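Local coordinates for GTPase-activating protein BEM3 (Saccharomyces cerevisiae S288C, PDB 6FSF) that acts as a GTPase-activating protein for Cdc42 and, less efficiently, Rho1, and binds phosphatidylinositol 3-phosphate, at residues 52-66 / 116-130. Residues are numbered along the deposited sequence; the frame is centred on the assembly and turned at random.
Sequences KFSKSIHKVRELDVY and NVGLKIAQFISTDTV
The ring of Phe124 fills a hollow between Lys55 and Leu63. CE of Lys55 sits over the centre of one face, 3.8 Å from the ring plane, while CD2 of Leu63 presses on the opposite face toward its rim, 3.6 Å from Phe124 CG. With CG anti to the backbone N (chi1 -174°), Phe124 reaches across to the facing helix, and its CE1 lies 3.7 Å from Lys59 O. The bend of the Lys55 chain at chi2 (-72°) folds it over the ring and brings NZ to three oxygens: it forms a salt bridge with Asp128 OD2 (2.7 Å) on the anti lone pair, a hydrogen bond to Thr127 OG1 (2.8 Å) and a weak one to Phe124 O. NZ also makes a cation-pi contact over the Phe124 face. A methionine in place of Lys55 would probably leave the Asp128 carboxylate without its salt-bridge partner and the turn after the helix less firmly held. Phe53, crossing Phe124 at about a right angle, receives Ile125 CA over one ring face. Farther along, Lys120 CG lies over a face of Tyr66, whose edge meets Val117 CA. Beyond the turn, Val130 N donates to Lys52 O (2.7 Å), and Ser54 N donates to Asp128 O. Within the PX domain, the axes of helix segments 57-66 and 116-125 run nearly antiparallel (170°) and come within 10.9 Å of each other, while the short, weakly bonded strand 129-130 borders strand 49-55, whose other neighbour in the antiparallel sheet is strand 35-43.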
loop_
_atom_site.group_PDB
_atom_site.type_symbol
_atom_site.label_atom_id
_atom_site.label_comp_id
_atom_site.label_asym_id
_atom_site.label_seq_id
_atom_site.Cartn_x
_atom_site.Cartn_y
_atom_site.Cartn_z
ATOM N N LYS A 52 -3.506 8.480 9.562
ATOM C CA LYS A 52 -3.166 7.208 8.943
ATOM C C LYS A 52 -2.852 6.188 10.029
ATOM O O LYS A 52 -2.516 6.538 11.163
ATOM C CB LYS A 52 -1.959 7.324 8.001
ATOM C CG LYS A 52 -2.040 8.441 6.983
ATOM C CD LYS A 52 -0.841 8.381 6.051
ATOM C CE LYS A 52 -0.617 9.699 5.339
ATOM N NZ LYS A 52 -0.338 10.788 6.320
ATOM N N PHE A 53 -2.955 4.913 9.667
ATOM C CA PHE A 53 -2.554 3.839 10.561
ATOM C C PHE A 53 -2.017 2.686 9.727
ATOM O O PHE A 53 -2.187 2.638 8.508
ATOM C CB PHE A 53 -3.707 3.389 11.468
ATOM C CG PHE A 53 -4.889 2.830 10.728
ATOM C CD1 PHE A 53 -5.027 1.465 10.550
ATOM C CD2 PHE A 53 -5.871 3.668 10.224
ATOM C CE1 PHE A 53 -6.118 0.941 9.874
ATOM C CE2 PHE A 53 -6.964 3.153 9.545
ATOM C CZ PHE A 53 -7.086 1.787 9.374
ATOM N N SER A 54 -1.354 1.753 10.405
ATOM C CA SER A 54 -0.668 0.651 9.750
ATOM C C SER A 54 -1.069 -0.654 10.415
ATOM O O SER A 54 -1.102 -0.742 11.646
ATOM C CB SER A 54 0.850 0.838 9.814
ATOM O OG SER A 54 1.520 -0.235 9.180
ATOM N N LYS A 55 -1.374 -1.663 9.606
ATOM C CA LYS A 55 -1.760 -2.972 10.111
ATOM C C LYS A 55 -1.099 -4.048 9.268
ATOM O O LYS A 55 -1.044 -3.937 8.040
ATOM C CB LYS A 55 -3.282 -3.168 10.081
ATOM C CG LYS A 55 -4.073 -2.143 10.872
ATOM C CD LYS A 55 -3.917 -2.349 12.368
ATOM C CE LYS A 55 -4.764 -1.356 13.137
ATOM N NZ LYS A 55 -4.708 -1.587 14.607
ATOM N N SER A 56 -0.598 -5.086 9.931
ATOM C CA SER A 56 -0.164 -6.273 9.214
ATOM C C SER A 56 -1.377 -7.001 8.644
ATOM O O SER A 56 -2.516 -6.798 9.075
ATOM C CB SER A 56 0.626 -7.205 10.134
ATOM O OG SER A 56 -0.230 -7.858 11.057
ATOM N N ILE A 57 -1.123 -7.859 7.652
ATOM C CA ILE A 57 -2.209 -8.634 7.058
ATOM C C ILE A 57 -2.838 -9.547 8.100
ATOM O O ILE A 57 -4.045 -9.823 8.053
ATOM C CB ILE A 57 -1.693 -9.420 5.835
ATOM C CG1 ILE A 57 -2.806 -10.281 5.230
ATOM C CG2 ILE A 57 -0.488 -10.269 6.208
ATOM C CD1 ILE A 57 -3.998 -9.486 4.741
ATOM N N HIS A 58 -2.045 -10.008 9.069
ATOM C CA HIS A 58 -2.573 -10.849 10.137
ATOM C C HIS A 58 -3.591 -10.095 10.988
ATOM O O HIS A 58 -4.642 -10.643 11.340
ATOM C CB HIS A 58 -1.426 -11.365 11.003
ATOM C CG HIS A 58 -1.877 -12.154 12.191
ATOM N ND1 HIS A 58 -2.446 -13.404 12.082
ATOM C CD2 HIS A 58 -1.849 -11.868 13.515
ATOM C CE1 HIS A 58 -2.745 -13.855 13.287
ATOM N NE2 HIS A 58 -2.394 -12.942 14.174
ATOM N N LYS A 59 -3.295 -8.838 11.332
ATOM C CA LYS A 59 -4.243 -8.043 12.108
ATOM C C LYS A 59 -5.523 -7.793 11.320
ATOM O O LYS A 59 -6.618 -7.751 11.894
ATOM C CB LYS A 59 -3.618 -6.711 12.517
ATOM C CG LYS A 59 -2.390 -6.819 13.402
ATOM C CD LYS A 59 -2.075 -5.472 14.050
ATOM C CE LYS A 59 -0.603 -5.341 14.423
ATOM N NZ LYS A 59 0.169 -4.596 13.387
ATOM N N VAL A 60 -5.399 -7.611 10.003
ATOM C CA VAL A 60 -6.571 -7.394 9.158
ATOM C C VAL A 60 -7.482 -8.615 9.194
ATOM O O VAL A 60 -8.702 -8.497 9.359
ATOM C CB VAL A 60 -6.136 -7.056 7.721
ATOM C CG1 VAL A 60 -7.326 -7.099 6.773
ATOM C CG2 VAL A 60 -5.463 -5.691 7.678
ATOM N N ARG A 61 -6.899 -9.807 9.042
ATOM C CA ARG A 61 -7.699 -11.026 9.089
ATOM C C ARG A 61 -8.294 -11.248 10.471
ATOM O O ARG A 61 -9.397 -11.795 10.592
ATOM C CB ARG A 61 -6.850 -12.230 8.680
ATOM C CG ARG A 61 -6.166 -12.090 7.333
ATOM C CD ARG A 61 -5.466 -13.379 6.935
ATOM N NE ARG A 61 -4.714 -13.229 5.692
ATOM C CZ ARG A 61 -5.258 -13.258 4.481
ATOM N NH1 ARG A 61 -6.566 -13.428 4.345
ATOM N NH2 ARG A 61 -4.496 -13.112 3.406
ATOM N N GLU A 62 -7.584 -10.830 11.521
ATOM C CA GLU A 62 -8.085 -11.002 12.881
ATOM C C GLU A 62 -9.389 -10.243 13.089
ATOM O O GLU A 62 -10.365 -10.796 13.608
ATOM C CB GLU A 62 -7.028 -10.550 13.887
ATOM C CG GLU A 62 -7.566 -10.332 15.290
ATOM C CD GLU A 62 -6.465 -10.154 16.308
ATOM O OE1 GLU A 62 -5.721 -11.128 16.546
ATOM O OE2 GLU A 62 -6.334 -9.041 16.863
ATOM N N LEU A 63 -9.423 -8.968 12.694
ATOM C CA LEU A 63 -10.664 -8.205 12.793
ATOM C C LEU A 63 -11.745 -8.801 11.901
ATOM O O LEU A 63 -12.924 -8.833 12.277
ATOM C CB LEU A 63 -10.415 -6.742 12.430
ATOM C CG LEU A 63 -11.675 -5.876 12.350
ATOM C CD1 LEU A 63 -12.298 -5.694 13.726
ATOM C CD2 LEU A 63 -11.367 -4.537 11.705
ATOM N N ASP A 64 -11.358 -9.276 10.715
ATOM C CA ASP A 64 -12.310 -9.940 9.831
ATOM C C ASP A 64 -12.902 -11.179 10.490
ATOM O O ASP A 64 -14.116 -11.402 10.424
ATOM C CB ASP A 64 -11.628 -10.307 8.513
ATOM C CG ASP A 64 -12.581 -10.948 7.522
ATOM O OD1 ASP A 64 -13.446 -10.228 6.983
ATOM O OD2 ASP A 64 -12.458 -12.163 7.275
ATOM N N VAL A 65 -12.063 -11.991 11.138
ATOM C CA VAL A 65 -12.563 -13.179 11.828
ATOM C C VAL A 65 -13.555 -12.786 12.914
ATOM O O VAL A 65 -14.597 -13.430 13.088
ATOM C CB VAL A 65 -11.391 -14.002 12.397
ATOM C CG1 VAL A 65 -11.901 -15.054 13.369
ATOM C CG2 VAL A 65 -10.605 -14.660 11.271
ATOM N N TYR A 66 -13.255 -11.715 13.654
ATOM C CA TYR A 66 -14.167 -11.259 14.697
ATOM C C TYR A 66 -15.520 -10.871 14.116
ATOM O O TYR A 66 -16.565 -11.129 14.724
ATOM C CB TYR A 66 -13.554 -10.081 15.456
ATOM C CG TYR A 66 -14.471 -9.478 16.502
ATOM C CD1 TYR A 66 -14.478 -9.953 17.807
ATOM C CD2 TYR A 66 -15.327 -8.431 16.184
ATOM C CE1 TYR A 66 -15.315 -9.406 18.762
ATOM C CE2 TYR A 66 -16.170 -7.880 17.131
ATOM C CZ TYR A 66 -16.160 -8.370 18.419
ATOM O OH TYR A 66 -16.994 -7.823 19.369
ATOM N N ASN A 116 -20.972 -3.947 20.351
ATOM C CA ASN A 116 -19.662 -4.549 20.594
ATOM C C ASN A 116 -18.802 -4.545 19.333
ATOM O O ASN A 116 -17.599 -4.260 19.393
ATOM C CB ASN A 116 -19.833 -5.972 21.128
ATOM C CG ASN A 116 -20.758 -6.810 20.265
ATOM O OD1 ASN A 116 -21.763 -6.317 19.747
ATOM N ND2 ASN A 116 -20.421 -8.081 20.102
ATOM N N VAL A 117 -19.400 -4.846 18.178
ATOM C CA VAL A 117 -18.630 -4.920 16.940
ATOM C C VAL A 117 -18.188 -3.531 16.497
ATOM O O VAL A 117 -17.054 -3.340 16.043
ATOM C CB VAL A 117 -19.446 -5.626 15.844
ATOM C CG1 VAL A 117 -18.605 -5.803 14.588
ATOM C CG2 VAL A 117 -19.969 -6.965 16.343
ATOM N N GLY A 118 -19.077 -2.543 16.611
ATOM C CA GLY A 118 -18.716 -1.189 16.223
ATOM C C GLY A 118 -17.564 -0.639 17.040
ATOM O O GLY A 118 -16.703 0.072 16.515
ATOM N N LEU A 119 -17.529 -0.965 18.333
ATOM C CA LEU A 119 -16.419 -0.525 19.170
ATOM C C LEU A 119 -15.112 -1.176 18.738
ATOM O O LEU A 119 -14.068 -0.514 18.686
ATOM C CB LEU A 119 -16.716 -0.835 20.638
ATOM C CG LEU A 119 -15.556 -0.646 21.619
ATOM C CD1 LEU A 119 -15.215 0.829 21.796
ATOM C CD2 LEU A 119 -15.878 -1.296 22.953
ATOM N N LYS A 120 -15.153 -2.473 18.419
ATOM C CA LYS A 120 -13.946 -3.177 17.996
ATOM C C LYS A 120 -13.364 -2.560 16.729
ATOM O O LYS A 120 -12.143 -2.403 16.610
ATOM C CB LYS A 120 -14.261 -4.658 17.779
ATOM C CG LYS A 120 -13.044 -5.569 17.738
ATOM C CD LYS A 120 -12.496 -5.821 19.135
ATOM C CE LYS A 120 -11.336 -6.803 19.106
ATOM N NZ LYS A 120 -10.852 -7.144 20.473
ATOM N N ILE A 121 -14.225 -2.210 15.770
ATOM C CA ILE A 121 -13.759 -1.556 14.551
ATOM C C ILE A 121 -13.171 -0.188 14.875
ATOM O O ILE A 121 -12.137 0.208 14.322
ATOM C CB ILE A 121 -14.909 -1.449 13.530
ATOM C CG1 ILE A 121 -15.455 -2.835 13.185
ATOM C CG2 ILE A 121 -14.447 -0.735 12.268
ATOM C CD1 ILE A 121 -16.626 -2.806 12.225
ATOM N N ALA A 122 -13.818 0.555 15.776
ATOM C CA ALA A 122 -13.312 1.870 16.156
ATOM C C ALA A 122 -11.954 1.758 16.836
ATOM O O ALA A 122 -11.036 2.532 16.545
ATOM C CB ALA A 122 -14.315 2.575 17.068
ATOM N N GLN A 123 -11.811 0.794 17.749
ATOM C CA GLN A 123 -10.515 0.555 18.377
ATOM C C GLN A 123 -9.472 0.153 17.344
ATOM O O GLN A 123 -8.287 0.478 17.484
ATOM C CB GLN A 123 -10.639 -0.527 19.446
ATOM C CG GLN A 123 -11.532 -0.162 20.617
ATOM C CD GLN A 123 -11.768 -1.336 21.548
ATOM O OE1 GLN A 123 -11.511 -2.490 21.194
ATOM N NE2 GLN A 123 -12.257 -1.047 22.747
ATOM N N PHE A 124 -9.896 -0.560 16.301
ATOM C CA PHE A 124 -8.970 -0.994 15.259
ATOM C C PHE A 124 -8.284 0.199 14.600
ATOM O O PHE A 124 -7.051 0.253 14.523
ATOM C CB PHE A 124 -9.725 -1.834 14.227
ATOM C CG PHE A 124 -8.854 -2.458 13.177
ATOM C CD1 PHE A 124 -8.124 -3.604 13.454
ATOM C CD2 PHE A 124 -8.785 -1.915 11.905
ATOM C CE1 PHE A 124 -7.329 -4.186 12.487
ATOM C CE2 PHE A 124 -7.990 -2.494 10.932
ATOM C CZ PHE A 124 -7.263 -3.631 11.223
ATOM N N ILE A 125 -9.068 1.180 14.138
ATOM C CA ILE A 125 -8.502 2.333 13.438
ATOM C C ILE A 125 -7.933 3.387 14.374
ATOM O O ILE A 125 -7.334 4.361 13.900
ATOM C CB ILE A 125 -9.549 3.000 12.525
ATOM C CG1 ILE A 125 -10.641 3.677 13.358
ATOM C CG2 ILE A 125 -10.168 1.976 11.589
ATOM C CD1 ILE A 125 -11.674 4.415 12.529
ATOM N N SER A 126 -8.100 3.227 15.686
ATOM C CA SER A 126 -7.558 4.157 16.668
ATOM C C SER A 126 -6.221 3.699 17.238
ATOM O O SER A 126 -5.731 4.299 18.201
ATOM C CB SER A 126 -8.561 4.369 17.806
ATOM O OG SER A 126 -9.750 4.974 17.332
ATOM N N THR A 127 -5.627 2.651 16.673
ATOM C CA THR A 127 -4.347 2.121 17.122
ATOM C C THR A 127 -3.389 2.048 15.941
ATOM O O THR A 127 -3.788 2.157 14.778
ATOM C CB THR A 127 -4.503 0.733 17.762
ATOM O OG1 THR A 127 -5.338 -0.087 16.934
ATOM C CG2 THR A 127 -5.120 0.846 19.147
ATOM N N ASP A 128 -2.106 1.860 16.262
ATOM C CA ASP A 128 -1.033 1.806 15.265
ATOM C C ASP A 128 -1.038 3.050 14.380
ATOM O O ASP A 128 -0.813 2.980 13.169
ATOM C CB ASP A 128 -1.127 0.536 14.419
ATOM C CG ASP A 128 -1.061 -0.724 15.251
ATOM O OD1 ASP A 128 0.059 -1.127 15.636
ATOM O OD2 ASP A 128 -2.129 -1.317 15.521
ATOM N N THR A 129 -1.296 4.202 14.999
ATOM C CA THR A 129 -1.383 5.453 14.262
ATOM C C THR A 129 -0.044 5.801 13.627
ATOM O O THR A 129 1.020 5.591 14.217
ATOM C CB THR A 129 -1.831 6.576 15.195
ATOM O OG1 THR A 129 -2.949 6.134 15.973
ATOM C CG2 THR A 129 -2.236 7.807 14.398
ATOM N N VAL A 130 -0.101 6.335 12.411
ATOM C CA VAL A 130 1.081 6.699 11.641
ATOM C C VAL A 130 1.023 8.191 11.356
ATOM O O VAL A 130 -0.006 8.700 10.897
ATOM C CB VAL A 130 1.175 5.893 10.333
ATOM C CG1 VAL A 130 2.314 6.406 9.470
ATOM C CG2 VAL A 130 1.348 4.412 10.635
#